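Local atomic coordinates of sphingomyelinase C (Streptomyces griseocarneus, PDB entry 7CNE), a protein that belongs to the endonuclease/exonuclease/phosphatase family and adopts the DNase I-like fold, in which two beta sheets pack together between helices. Residues N16-S21 with L51-D56; G89-A94 with I117-C122; C122-W127 with S153-C158; M190-L195 with D247-R252; S225-E230 with D241-L246. All coordinates share one frame; numbering follows the deposited sequence.

Contact 1: residues N16-S21 with L51-D56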
# COMPACT_ATOMS: atom_id res chain seq x y z
N ASN A 16 -1.72 -1.37 -4.90
CA ASN A 16 -0.42 -1.96 -5.23
C ASN A 16 -0.23 -1.84 -6.73
O ASN A 16 -0.94 -2.48 -7.51
CB ASN A 16 -0.37 -3.41 -4.77
CG ASN A 16 0.98 -4.07 -5.01
OD1 ASN A 16 1.61 -3.85 -6.05
ND2 ASN A 16 1.43 -4.90 -4.06
N THR A 17 0.76 -1.03 -7.15
CA THR A 17 0.93 -0.64 -8.55
C THR A 17 1.74 -1.62 -9.39
O THR A 17 1.74 -1.47 -10.61
CB THR A 17 1.61 0.72 -8.65
OG1 THR A 17 2.95 0.61 -8.14
CG2 THR A 17 0.84 1.79 -7.88
N PHE A 18 2.45 -2.57 -8.78
CA PHE A 18 3.28 -3.52 -9.52
C PHE A 18 4.20 -2.81 -10.52
O PHE A 18 4.25 -3.15 -11.71
CB PHE A 18 2.40 -4.57 -10.21
CG PHE A 18 3.18 -5.70 -10.84
CD1 PHE A 18 4.10 -6.41 -10.09
CD2 PHE A 18 2.99 -6.04 -12.17
CE1 PHE A 18 4.82 -7.46 -10.65
CE2 PHE A 18 3.70 -7.09 -12.74
CZ PHE A 18 4.62 -7.79 -11.98
N LEU A 19 4.91 -1.80 -10.04
CA LEU A 19 5.86 -1.07 -10.89
C LEU A 19 7.28 -1.47 -10.52
O LEU A 19 8.05 -0.72 -9.91
CB LEU A 19 5.65 0.44 -10.75
CG LEU A 19 4.33 0.97 -11.30
CD1 LEU A 19 4.20 2.45 -10.93
CD2 LEU A 19 4.24 0.75 -12.81
N MET A 20 7.63 -2.70 -10.93
CA MET A 20 8.97 -3.20 -10.69
C MET A 20 9.97 -2.38 -11.50
O MET A 20 9.64 -1.76 -12.52
CB MET A 20 9.06 -4.68 -11.06
CG MET A 20 8.06 -5.55 -10.31
SD MET A 20 8.65 -7.20 -9.85
CE MET A 20 9.54 -6.83 -8.35
N SER A 21 11.21 -2.38 -11.02
CA SER A 21 12.29 -1.67 -11.70
C SER A 21 12.37 -2.05 -13.17
O SER A 21 12.34 -3.24 -13.52
CB SER A 21 13.61 -1.98 -10.98
OG SER A 21 14.71 -1.95 -11.89
N LEU A 51 0.26 4.10 -2.23
CA LEU A 51 0.71 3.20 -3.27
C LEU A 51 1.76 2.23 -2.72
O LEU A 51 2.58 2.60 -1.88
CB LEU A 51 1.31 3.97 -4.44
CG LEU A 51 0.38 5.00 -5.09
CD1 LEU A 51 1.14 5.70 -6.22
CD2 LEU A 51 -0.86 4.30 -5.62
N GLN A 52 1.75 1.01 -3.25
CA GLN A 52 2.81 0.05 -3.00
C GLN A 52 3.46 -0.34 -4.32
O GLN A 52 2.90 -0.11 -5.40
CB GLN A 52 2.29 -1.22 -2.30
CG GLN A 52 1.58 -0.96 -0.98
CD GLN A 52 0.12 -0.58 -1.19
OE1 GLN A 52 -0.56 -1.14 -2.06
NE2 GLN A 52 -0.37 0.37 -0.39
N GLU A 53 4.65 -0.94 -4.21
CA GLU A 53 5.44 -1.47 -5.32
C GLU A 53 5.76 -0.40 -6.37
O GLU A 53 5.92 -0.71 -7.56
CB GLU A 53 4.77 -2.70 -5.94
CG GLU A 53 4.65 -3.83 -4.91
CD GLU A 53 4.38 -5.20 -5.52
OE1 GLU A 53 4.57 -5.38 -6.75
OE2 GLU A 53 3.96 -6.11 -4.77
N ALA A 54 5.87 0.85 -5.94
CA ALA A 54 6.33 1.93 -6.82
C ALA A 54 7.87 1.93 -6.86
O ALA A 54 8.53 2.87 -6.42
CB ALA A 54 5.77 3.26 -6.34
N PHE A 55 8.42 0.82 -7.37
CA PHE A 55 9.84 0.53 -7.25
C PHE A 55 10.66 1.20 -8.35
O PHE A 55 11.81 1.61 -8.10
CB PHE A 55 10.08 -0.98 -7.33
CG PHE A 55 9.52 -1.77 -6.17
CD1 PHE A 55 9.81 -1.41 -4.86
CD2 PHE A 55 8.74 -2.90 -6.40
CE1 PHE A 55 9.32 -2.16 -3.80
CE2 PHE A 55 8.24 -3.66 -5.34
CZ PHE A 55 8.53 -3.29 -4.05
N ASP A 56 10.14 1.25 -9.57
CA ASP A 56 10.87 1.88 -10.66
C ASP A 56 10.91 3.39 -10.43
O ASP A 56 9.86 4.04 -10.39
CB ASP A 56 10.23 1.56 -12.00
CG ASP A 56 11.01 2.13 -13.15
OD1 ASP A 56 12.10 1.60 -13.43
OD2 ASP A 56 10.56 3.13 -13.74
O HOH W 1 15.32 0.61 -12.90
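Asn16 and Gln52 sit opposite each other as a parallel bridge, CA to CA 4.4 Å, and the axes of strands 16-19 and 51-54 diverge by only 7°. Thr17 N donates to Gln52 O and Leu19 N to Glu53 O. Phe18 and Glu53 both have positive phi, and beyond them the regular pairing gives way; Asp56 N reaches Leu19 O at 2.9 Å. Gln52 O is gripped twice by one residue, since Thr17 OG1 also donates to it at 2.8 Å.

The side chains of Asn16 and Glu53 make the main polar contact. CG of Asn16, anti to its backbone N (chi1 -177°), is sent toward Glu53. ND2 meets OE2 of Glu53 at 2.9 Å, standing well above the carboxylate plane, with amide and carboxylate 72° apart. The other end of the amide is held too, because Asn16 OD1 accepts from Phe18 N at 3.1 Å in an Asx turn. ND2 has a further partner in Asp194. Helix 30-39 connects these two neighbouring parallel strands in a beta-alpha-beta crossover, and Thr17 and Leu19 pack on it. A succinic acid molecule about 4 Å from the Glu53 side chain is consistent with a pocket at these strand ends, as in other DNase I-like proteins.

Glu53 OE1 lies in the plane of the Phe18 ring, at its edge, 3.5 Å from Phe18 CD1. Thr17 CG2 packs 3.8 Å from Leu51 CD2, the side chains crossing at about a right angle. Asp56 N-caps helix 57-66, OD2 taking Ala59 N and OD1 bonded to Thr22 OG1.

Contact 2: residues G89-A94 with I117-C122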
# COMPACT_ATOMS: atom_id res chain seq x y z
N GLY A 89 13.50 6.07 10.74
CA GLY A 89 13.76 5.12 11.80
C GLY A 89 13.78 3.69 11.29
O GLY A 89 13.67 3.44 10.08
N GLY A 90 13.91 2.75 12.23
CA GLY A 90 13.94 1.33 11.86
C GLY A 90 15.27 0.92 11.25
O GLY A 90 16.26 1.67 11.26
N LYS A 91 15.29 -0.30 10.70
CA LYS A 91 16.54 -0.90 10.20
C LYS A 91 16.88 -0.45 8.78
O LYS A 91 17.10 -1.26 7.87
CB LYS A 91 16.48 -2.42 10.28
CG LYS A 91 16.86 -2.99 11.64
CD LYS A 91 16.70 -4.51 11.69
CE LYS A 91 16.84 -5.01 13.12
NZ LYS A 91 16.48 -6.45 13.25
N TYR A 92 16.94 0.87 8.60
CA TYR A 92 17.26 1.45 7.30
C TYR A 92 18.66 1.05 6.87
O TYR A 92 19.60 1.06 7.66
CB TYR A 92 17.13 2.98 7.37
CG TYR A 92 17.61 3.72 6.14
CD1 TYR A 92 16.79 3.86 5.01
CD2 TYR A 92 18.88 4.29 6.10
CE1 TYR A 92 17.24 4.54 3.88
CE2 TYR A 92 19.33 4.97 4.97
CZ TYR A 92 18.51 5.09 3.87
OH TYR A 92 18.96 5.76 2.76
N SER A 93 18.81 0.68 5.59
CA SER A 93 20.10 0.38 4.99
C SER A 93 20.43 1.41 3.92
O SER A 93 19.61 1.67 3.04
CB SER A 93 20.11 -1.02 4.39
OG SER A 93 21.15 -1.15 3.44
N ALA A 94 21.64 1.99 4.00
CA ALA A 94 22.06 2.97 3.00
C ALA A 94 22.63 2.32 1.75
O ALA A 94 22.74 2.98 0.71
CB ALA A 94 23.09 3.93 3.60
N ILE A 117 11.82 1.77 8.52
CA ILE A 117 12.10 0.49 7.86
C ILE A 117 11.84 -0.63 8.86
O ILE A 117 12.17 -0.52 10.04
CB ILE A 117 13.55 0.46 7.32
CG1 ILE A 117 13.83 1.66 6.41
CG2 ILE A 117 13.93 -0.89 6.67
CD1 ILE A 117 12.74 2.00 5.42
N PHE A 118 11.20 -1.70 8.39
CA PHE A 118 10.80 -2.79 9.28
C PHE A 118 12.01 -3.44 9.94
O PHE A 118 13.05 -3.65 9.32
CB PHE A 118 10.02 -3.85 8.50
CG PHE A 118 8.62 -3.45 8.18
CD1 PHE A 118 7.78 -2.95 9.17
CD2 PHE A 118 8.13 -3.57 6.88
CE1 PHE A 118 6.48 -2.58 8.88
CE2 PHE A 118 6.82 -3.19 6.58
CZ PHE A 118 6.00 -2.69 7.58
N ASN A 119 11.87 -3.77 11.23
CA ASN A 119 12.91 -4.48 11.95
C ASN A 119 12.89 -5.97 11.68
O ASN A 119 13.90 -6.65 11.91
CB ASN A 119 12.78 -4.23 13.45
CG ASN A 119 13.01 -2.79 13.82
OD1 ASN A 119 13.77 -2.09 13.16
ND2 ASN A 119 12.36 -2.33 14.90
N ASP A 120 11.76 -6.50 11.19
CA ASP A 120 11.56 -7.93 10.99
C ASP A 120 11.08 -8.18 9.57
O ASP A 120 10.12 -7.55 9.11
CB ASP A 120 10.53 -8.48 11.98
CG ASP A 120 10.94 -8.27 13.43
OD1 ASP A 120 10.61 -7.20 13.98
OD2 ASP A 120 11.57 -9.17 14.02
N ALA A 121 11.73 -9.12 8.88
CA ALA A 121 11.35 -9.50 7.52
C ALA A 121 12.14 -10.74 7.13
O ALA A 121 13.18 -11.04 7.73
CB ALA A 121 11.61 -8.36 6.52
N CYS A 122 11.64 -11.45 6.12
CA CYS A 122 12.27 -12.69 5.66
C CYS A 122 12.23 -12.75 4.14
O CYS A 122 11.53 -11.97 3.48
CB CYS A 122 11.60 -13.94 6.25
SG CYS A 122 9.82 -14.13 5.90
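Lys91 holds CG anti to its carbonyl carbon (chi1 -85°), and from there its chain runs extended across Asn119, the two side chains crossing at about a right angle. NZ donates to Asn119 O at 2.9 Å, in the carbonyl plane and on a lone pair. Along the chain, Lys91 CD lies 3.5 Å from the same Asn119 O, while Lys91 CG is 3.6 Å from Asn119 OD1. Ile117 likewise sets CG1 beside its backbone N (chi1 -55°), which puts that atom 3.5 Å from Tyr92 CA, at the edge of the Tyr92 ring and in its plane. The other branch of Ile117, CG2, rests against Lys91 O.

The backbone beneath is the last bridge between two parallel strands: 87-90 is one edge strand of the six-stranded sheet and 110-117 its neighbour. Ile117 N donates to Gly89 O at 2.9 Å, and Lys91 N returns to Ile117 O at 3.2 Å. Between these two bonds Gly90, at positive phi, brings its CA within 3.1 Å of Ile117 O in a CA-H...O contact. Lys91 then forms the centre of an inverse gamma turn, and the two chains part.

Phe118 points away from the 89-94 segment and packs on Gln170 of helix 162-180, while Gln173 of that helix accepts from Asn119 N. A bound 4-(2-hydroxyethyl)-1-piperazine ethanesulfonic acid molecule lies about 4 Å from the Ile117 side chain.

Contact 3: residues C122-W127 with S153-C158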
# COMPACT_ATOMS: atom_id res chain seq x y z
N CYS A 122 11.64 -11.45 6.12
CA CYS A 122 12.27 -12.69 5.66
C CYS A 122 12.23 -12.75 4.14
O CYS A 122 11.53 -11.97 3.48
CB CYS A 122 11.60 -13.94 6.25
SG CYS A 122 9.82 -14.13 5.90
N GLY A 123 12.99 -13.69 3.59
CA GLY A 123 13.06 -13.85 2.15
C GLY A 123 13.54 -12.58 1.49
O GLY A 123 14.41 -11.87 2.00
N ALA A 124 12.92 -12.25 0.35
CA ALA A 124 13.33 -11.09 -0.43
C ALA A 124 13.08 -9.78 0.31
O ALA A 124 13.84 -8.82 0.14
CB ALA A 124 12.59 -11.06 -1.77
N ASP A 125 12.02 -9.73 1.13
CA ASP A 125 11.68 -8.49 1.82
C ASP A 125 12.80 -8.02 2.74
O ASP A 125 12.99 -6.81 2.94
CB ASP A 125 10.40 -8.68 2.63
CG ASP A 125 9.21 -9.11 1.78
OD1 ASP A 125 9.37 -10.04 0.94
OD2 ASP A 125 8.12 -8.54 1.99
N TRP A 126 13.52 -8.95 3.36
CA TRP A 126 14.57 -8.56 4.31
C TRP A 126 15.64 -7.72 3.63
O TRP A 126 16.13 -6.75 4.20
CB TRP A 126 15.20 -9.80 4.94
CG TRP A 126 16.43 -9.50 5.78
CD1 TRP A 126 17.74 -9.72 5.44
CD2 TRP A 126 16.46 -8.95 7.11
NE1 TRP A 126 18.58 -9.33 6.46
CE2 TRP A 126 17.81 -8.85 7.50
CE3 TRP A 126 15.47 -8.52 8.00
CZ2 TRP A 126 18.20 -8.35 8.74
CZ3 TRP A 126 15.86 -8.02 9.24
CH2 TRP A 126 17.21 -7.94 9.59
N TRP A 127 16.02 -8.09 2.41
CA TRP A 127 17.16 -7.47 1.75
C TRP A 127 16.85 -6.09 1.19
O TRP A 127 17.77 -5.41 0.72
CB TRP A 127 17.69 -8.41 0.65
CG TRP A 127 18.05 -9.72 1.28
CD1 TRP A 127 17.36 -10.89 1.19
CD2 TRP A 127 19.13 -9.95 2.18
NE1 TRP A 127 17.97 -11.86 1.96
CE2 TRP A 127 19.06 -11.31 2.58
CE3 TRP A 127 20.17 -9.15 2.68
CZ2 TRP A 127 20.00 -11.88 3.44
CZ3 TRP A 127 21.10 -9.73 3.54
CH2 TRP A 127 21.00 -11.07 3.91
N SER A 153 5.69 -10.20 2.38
CA SER A 153 5.05 -11.10 1.43
C SER A 153 5.31 -12.56 1.81
O SER A 153 6.23 -12.88 2.57
CB SER A 153 5.55 -10.84 0.00
OG SER A 153 6.93 -11.15 -0.11
N THR A 154 4.47 -13.45 1.28
CA THR A 154 4.63 -14.88 1.53
C THR A 154 5.63 -15.43 0.52
O THR A 154 5.28 -16.00 -0.52
CB THR A 154 3.27 -15.58 1.48
OG1 THR A 154 2.44 -15.02 2.50
CG2 THR A 154 3.41 -17.08 1.74
N ASP A 155 6.91 -15.26 0.85
CA ASP A 155 8.01 -15.35 -0.10
C ASP A 155 8.71 -16.70 -0.05
O ASP A 155 8.78 -17.36 0.99
CB ASP A 155 9.04 -14.25 0.16
CG ASP A 155 10.17 -14.27 -0.86
OD1 ASP A 155 9.89 -13.91 -2.02
OD2 ASP A 155 11.30 -14.68 -0.51
N SER A 156 9.27 -17.08 -1.21
CA SER A 156 9.98 -18.34 -1.37
C SER A 156 11.13 -18.49 -0.39
O SER A 156 11.43 -19.60 0.06
CB SER A 156 10.51 -18.43 -2.80
OG SER A 156 10.57 -19.77 -3.24
N GLY A 157 11.81 -17.38 -0.06
CA GLY A 157 12.94 -17.38 0.84
C GLY A 157 12.60 -17.43 2.30
O GLY A 157 13.51 -17.53 3.14
N CYS A 158 11.32 -17.34 2.65
CA CYS A 158 10.90 -17.48 4.03
C CYS A 158 10.70 -18.95 4.36
O CYS A 158 10.21 -19.72 3.53
CB CYS A 158 9.59 -16.71 4.28
SG CYS A 158 9.70 -14.92 4.00
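Ser153 grips the Asp125 carboxylate with two donors. Its OG, set between its own backbone N and carbonyl carbon (chi1 65°), gives a hydrogen bond of 2.9 Å to Asp125 OD1 on the syn lone pair, while Ser153 N donates to Asp125 OD2 at 3.0 Å from above the carboxylate plane. Both oxygens are thereby engaged and the rotation of the group is fixed.

Thr154 points away from the 122-127 segment, and its OG1 is hydrogen-bonded to Arg167. Asp155 swings back across the contact. Its CG is anti to the backbone N (chi1 -177°), and OD2 takes two amides from opposite faces of the carboxylate: Ala124 N at 3.0 Å across the contact and Gly157 N at 2.8 Å within its own segment. The second bond makes an Asx turn, overlapping a type I turn that Cys158 N closes onto Asp155 O. One oxygen thus ties the start of the helix-like turn 124-127 to the tip of the other loop.

At Gly157 the backbones touch without side chains: Gly157 C lies 3.6 Å from Gly123 CA, Gly123 having positive phi. Cys158 finishes the segment with the disulfide to Cys122, SG to SG 2.1 Å, the disulfide torsion of 94° (chi3) being close to the relaxed value.

The linked loops follow strands 110-117 and 142-150 of one sheet. The bridge lies against the start of helix 162-180, where Cys122 packs on Glu162 and Asp166 and Cys158 on Ala163.

Contact 4: residues M190-L195 with D247-R252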
# COMPACT_ATOMS: atom_id res chain seq x y z
N MET A 190 -5.23 5.99 10.75
CA MET A 190 -5.54 4.94 9.79
C MET A 190 -4.26 4.22 9.35
O MET A 190 -3.21 4.84 9.17
CB MET A 190 -6.25 5.50 8.56
CG MET A 190 -7.68 5.93 8.82
SD MET A 190 -8.42 6.70 7.35
CE MET A 190 -7.82 8.38 7.52
N LEU A 191 -4.37 2.91 9.17
CA LEU A 191 -3.32 2.10 8.54
C LEU A 191 -3.83 1.69 7.17
O LEU A 191 -4.91 1.10 7.06
CB LEU A 191 -2.99 0.87 9.39
CG LEU A 191 -2.07 -0.17 8.73
CD1 LEU A 191 -0.67 0.38 8.55
CD2 LEU A 191 -2.03 -1.43 9.57
N ALA A 192 -3.07 2.01 6.12
CA ALA A 192 -3.49 1.74 4.75
C ALA A 192 -2.37 1.01 4.04
O ALA A 192 -1.21 1.44 4.10
CB ALA A 192 -3.83 3.04 4.01
N GLY A 193 -2.69 -0.09 3.37
CA GLY A 193 -1.65 -0.74 2.61
C GLY A 193 -2.04 -2.11 2.11
O GLY A 193 -3.14 -2.61 2.36
N ASP A 194 -1.11 -2.68 1.35
CA ASP A 194 -1.09 -4.10 1.03
C ASP A 194 -0.54 -4.80 2.26
O ASP A 194 0.68 -4.85 2.46
CB ASP A 194 -0.23 -4.35 -0.20
CG ASP A 194 -0.18 -5.81 -0.60
OD1 ASP A 194 -0.67 -6.67 0.16
OD2 ASP A 194 0.34 -6.09 -1.70
N LEU A 195 -1.42 -5.33 3.11
CA LEU A 195 -0.97 -5.93 4.35
C LEU A 195 -0.68 -7.42 4.21
O LEU A 195 -0.23 -8.03 5.19
CB LEU A 195 -1.99 -5.70 5.47
CG LEU A 195 -2.45 -4.24 5.59
CD1 LEU A 195 -3.40 -4.07 6.76
CD2 LEU A 195 -1.25 -3.31 5.73
N ASP A 247 -5.76 -6.13 0.88
CA ASP A 247 -5.53 -4.69 0.91
C ASP A 247 -6.60 -4.00 1.76
O ASP A 247 -7.79 -4.30 1.63
CB ASP A 247 -5.53 -4.14 -0.53
CG ASP A 247 -4.47 -4.82 -1.41
OD1 ASP A 247 -3.27 -4.51 -1.23
OD2 ASP A 247 -4.82 -5.65 -2.28
N TYR A 248 -6.17 -3.09 2.64
CA TYR A 248 -7.02 -2.58 3.71
C TYR A 248 -6.74 -1.10 3.99
O TYR A 248 -5.64 -0.61 3.77
CB TYR A 248 -6.78 -3.33 5.03
CG TYR A 248 -6.96 -4.83 4.98
CD1 TYR A 248 -5.90 -5.67 4.65
CD2 TYR A 248 -8.19 -5.41 5.31
CE1 TYR A 248 -6.05 -7.05 4.63
CE2 TYR A 248 -8.35 -6.80 5.30
CZ TYR A 248 -7.27 -7.61 4.95
OH TYR A 248 -7.41 -8.98 4.91
N VAL A 249 -7.76 -0.42 4.53
CA VAL A 249 -7.60 0.87 5.21
C VAL A 249 -8.40 0.76 6.50
O VAL A 249 -9.64 0.75 6.45
CB VAL A 249 -8.07 2.06 4.38
CG1 VAL A 249 -7.79 3.40 5.11
CG2 VAL A 249 -7.45 2.04 2.98
N LEU A 250 -7.72 0.70 7.64
CA LEU A 250 -8.37 0.39 8.91
C LEU A 250 -7.98 1.41 9.97
O LEU A 250 -6.80 1.77 10.10
CB LEU A 250 -8.01 -1.02 9.39
CG LEU A 250 -8.46 -2.17 8.48
CD1 LEU A 250 -7.87 -3.53 8.93
CD2 LEU A 250 -9.98 -2.24 8.41
N HIS A 251 -8.97 1.87 10.73
CA HIS A 251 -8.76 2.79 11.83
C HIS A 251 -8.16 2.08 13.04
O HIS A 251 -8.23 0.85 13.18
CB HIS A 251 -10.06 3.48 12.21
CG HIS A 251 -10.52 4.48 11.20
ND1 HIS A 251 -10.12 5.80 11.24
CD2 HIS A 251 -11.30 4.35 10.11
CE1 HIS A 251 -10.65 6.45 10.22
NE2 HIS A 251 -11.38 5.59 9.52
N ARG A 252 -7.58 2.88 13.93
CA ARG A 252 -6.95 2.39 15.15
C ARG A 252 -7.94 2.38 16.31
O ARG A 252 -8.71 3.33 16.49
CB ARG A 252 -5.76 3.29 15.51
CG ARG A 252 -4.96 2.87 16.71
CD ARG A 252 -3.59 3.53 16.67
NE ARG A 252 -2.79 3.28 17.86
CZ ARG A 252 -1.98 2.24 18.03
NH1 ARG A 252 -1.85 1.32 17.08
NH2 ARG A 252 -1.30 2.12 19.16
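Ala192 and Val249 meet at the middle of this strand pair, Ala192 CB 3.9 Å from Val249 CG2, and on the same face Met190 SD touches Val249 CG1 at 4.0 Å. Next along, Met190 and His251 lie side by side, pointing the same way. Met190 CG, anti to its carbonyl carbon (chi1 -72°), sits over one face of the imidazole, 3.6 Å from its centroid in a CH-pi contact, while Met190 SD lies oblique to the ring, 4.2 Å from the His251 centroid. On the reverse face Leu195 CD1 meets Tyr248 CD1 at 3.6 Å, obliquely to the ring.

The backbones are antiparallel, with Leu191 and Leu250 exchanging N-H...O bonds, and Tyr248 doing the same with Gly193, where the chain turns a corner.

At the polar end Asp194 and Asp247 bring OD1 atoms to 3.7 Å, their carboxylate planes 63° apart. Both have donors elsewhere: Asp194 OD2 takes Asn16 ND2, and Asp247 OD2 is bonded to Ser225 OG and His290 ND1. A bound succinic acid lies about 3 Å from the Asp194 side chain.

Strand 247-251 is the other edge strand of the six-stranded sheet, and 188-192 separates it from 142-150. Helix 203-211 covers Tyr248 and Leu250, and helix 162-180 covers Leu191 and Leu195.

Contact 5: residues S225-E230 with D241-L246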
# COMPACT_ATOMS: atom_id res chain seq x y z
N SER A 225 -9.13 -8.78 -3.48
CA SER A 225 -8.29 -7.73 -4.04
C SER A 225 -7.04 -8.29 -4.72
O SER A 225 -6.35 -7.53 -5.41
CB SER A 225 -7.90 -6.72 -2.95
OG SER A 225 -6.90 -7.24 -2.11
N PHE A 226 -6.71 -9.58 -4.53
CA PHE A 226 -5.64 -10.24 -5.30
C PHE A 226 -6.24 -11.49 -5.95
O PHE A 226 -6.08 -12.61 -5.45
CB PHE A 226 -4.43 -10.57 -4.44
CG PHE A 226 -3.24 -11.01 -5.24
CD1 PHE A 226 -2.60 -10.12 -6.09
CD2 PHE A 226 -2.79 -12.32 -5.18
CE1 PHE A 226 -1.51 -10.52 -6.85
CE2 PHE A 226 -1.70 -12.73 -5.94
CZ PHE A 226 -1.07 -11.82 -6.77
N ASP A 227 -6.90 -11.29 -7.09
CA ASP A 227 -7.72 -12.33 -7.72
C ASP A 227 -6.88 -13.03 -8.79
O ASP A 227 -6.81 -12.57 -9.94
CB ASP A 227 -8.99 -11.74 -8.31
CG ASP A 227 -10.04 -12.80 -8.62
OD1 ASP A 227 -9.65 -13.92 -9.02
OD2 ASP A 227 -11.25 -12.52 -8.46
N THR A 228 -6.26 -14.15 -8.41
CA THR A 228 -5.46 -14.95 -9.33
C THR A 228 -6.29 -15.60 -10.44
O THR A 228 -5.71 -16.26 -11.32
CB THR A 228 -4.73 -16.03 -8.53
OG1 THR A 228 -5.69 -16.77 -7.77
CG2 THR A 228 -3.75 -15.37 -7.57
N LYS A 229 -7.61 -15.46 -10.44
CA LYS A 229 -8.42 -15.98 -11.54
C LYS A 229 -8.89 -14.88 -12.49
O LYS A 229 -8.63 -14.96 -13.69
CB LYS A 229 -9.62 -16.76 -10.99
CG LYS A 229 -10.58 -17.25 -12.06
CD LYS A 229 -11.88 -17.77 -11.46
CE LYS A 229 -12.65 -18.65 -12.44
NZ LYS A 229 -12.76 -18.00 -13.78
N GLU A 230 -9.51 -13.82 -11.96
CA GLU A 230 -10.13 -12.77 -12.77
C GLU A 230 -9.19 -11.61 -13.11
O GLU A 230 -9.49 -10.86 -14.05
CB GLU A 230 -11.36 -12.21 -12.07
CG GLU A 230 -12.49 -13.22 -11.90
CD GLU A 230 -13.75 -12.62 -11.30
OE1 GLU A 230 -14.09 -11.45 -11.61
OE2 GLU A 230 -14.43 -13.32 -10.52
N ASP A 241 -2.29 -20.43 -7.82
CA ASP A 241 -2.43 -20.05 -6.43
C ASP A 241 -3.84 -19.55 -6.13
O ASP A 241 -4.54 -19.06 -7.02
CB ASP A 241 -1.40 -18.97 -6.08
CG ASP A 241 0.02 -19.51 -6.08
OD1 ASP A 241 0.36 -20.27 -5.15
OD2 ASP A 241 0.79 -19.20 -7.02
N PRO A 242 -4.29 -19.69 -4.88
CA PRO A 242 -5.67 -19.32 -4.56
C PRO A 242 -5.87 -17.82 -4.62
O PRO A 242 -4.93 -17.03 -4.47
CB PRO A 242 -5.86 -19.85 -3.14
CG PRO A 242 -4.49 -19.78 -2.54
CD PRO A 242 -3.54 -20.10 -3.68
N ARG A 243 -7.11 -17.42 -4.87
CA ARG A 243 -7.48 -16.02 -4.78
C ARG A 243 -7.48 -15.58 -3.32
O ARG A 243 -7.96 -16.31 -2.45
CB ARG A 243 -8.85 -15.81 -5.42
CG ARG A 243 -9.02 -16.61 -6.71
CD ARG A 243 -10.47 -16.91 -7.00
NE ARG A 243 -11.17 -15.72 -7.45
CZ ARG A 243 -12.32 -15.74 -8.11
NH1 ARG A 243 -12.89 -16.91 -8.40
NH2 ARG A 243 -12.90 -14.60 -8.47
N GLU A 244 -6.92 -14.40 -3.04
CA GLU A 244 -6.96 -13.86 -1.69
C GLU A 244 -7.26 -12.37 -1.73
O GLU A 244 -7.47 -11.76 -2.78
CB GLU A 244 -5.68 -14.17 -0.89
CG GLU A 244 -5.02 -15.50 -1.22
CD GLU A 244 -3.83 -15.84 -0.33
OE1 GLU A 244 -3.13 -14.93 0.15
OE2 GLU A 244 -3.62 -17.05 -0.10
N ASP A 245 -7.30 -11.78 -0.54
CA ASP A 245 -7.93 -10.48 -0.33
C ASP A 245 -7.08 -9.74 0.70
O ASP A 245 -7.26 -9.94 1.91
CB ASP A 245 -9.36 -10.67 0.16
CG ASP A 245 -10.15 -9.40 0.17
OD1 ASP A 245 -9.89 -8.53 -0.70
OD2 ASP A 245 -11.01 -9.26 1.07
N LEU A 246 -6.18 -8.86 0.22
CA LEU A 246 -4.99 -8.48 0.97
C LEU A 246 -4.87 -7.01 1.35
O LEU A 246 -3.94 -6.67 2.10
CB LEU A 246 -3.73 -8.86 0.17
CG LEU A 246 -3.63 -10.31 -0.32
CD1 LEU A 246 -2.35 -10.54 -1.15
CD2 LEU A 246 -3.67 -11.20 0.89
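Arg243 and Asp227 run side by side, pointing the same way, in a salt bridge: Arg243 NH2 donates to Asp227 OD2 at 2.7 Å on the syn lone pair, with carboxylate and guanidinium planes 38° apart. The same NH2 makes a second salt bridge, whose hydrogen bond is weak, to Glu230 OE2 at 2.9 Å. A bend at chi3 (73°) sets Arg243 NE off the line of the aliphatic chain. Over one face of the guanidinium, offset toward the rim, lies Lys229 CB, and Lys229 CD comes 3.3 Å from Arg243 NH1.

Asp227 is itself held within its own segment: OD1 accepts from Lys229 N, an Asx turn, and from Glu230 N as well, an Asx motif, just before helix 232-237. OD2 is also bonded to His222, and Glu230 OE1 to Gln267. The two loops flanking that helix join through a single antiparallel bridge, Phe226 N to Glu244 O at 2.9 Å and Glu244 N to Phe226 O at 3.1 Å.

On one side of it Thr228 OG1 donates to Asp241 O at 2.7 Å. On the other, Leu246 N donates to Ser225 OG, whose other partner is Asp247, and Ser225 N to Asp245 OD1. Asp245 OD2 is bonded to Ser199 and Arg219.

Contacts 1, 2 and 3 follow one another along the chain, and contact 5 falls within the stretch that contact 4 spans. Contact 1 belongs to the seven-stranded sheet. Contacts 2 and 4 lie at the two edges of the six-stranded sheet, centres about 20 Å apart, and helix 162-180 touches both. Contact 3 shares Cys122 with contact 2, their centres about 13 Å apart, and Trp126 of contact 3 packs against Asn119 and Ala121 of contact 2. Contact 4 touches contact 1, and so joins the two sheets; it also touches contact 5, where Leu195 N bonds to Leu246 O. Succinic acid approaches contacts 1, 3, 4 and 5, consistent with a shared pocket where these strand ends and loops converge.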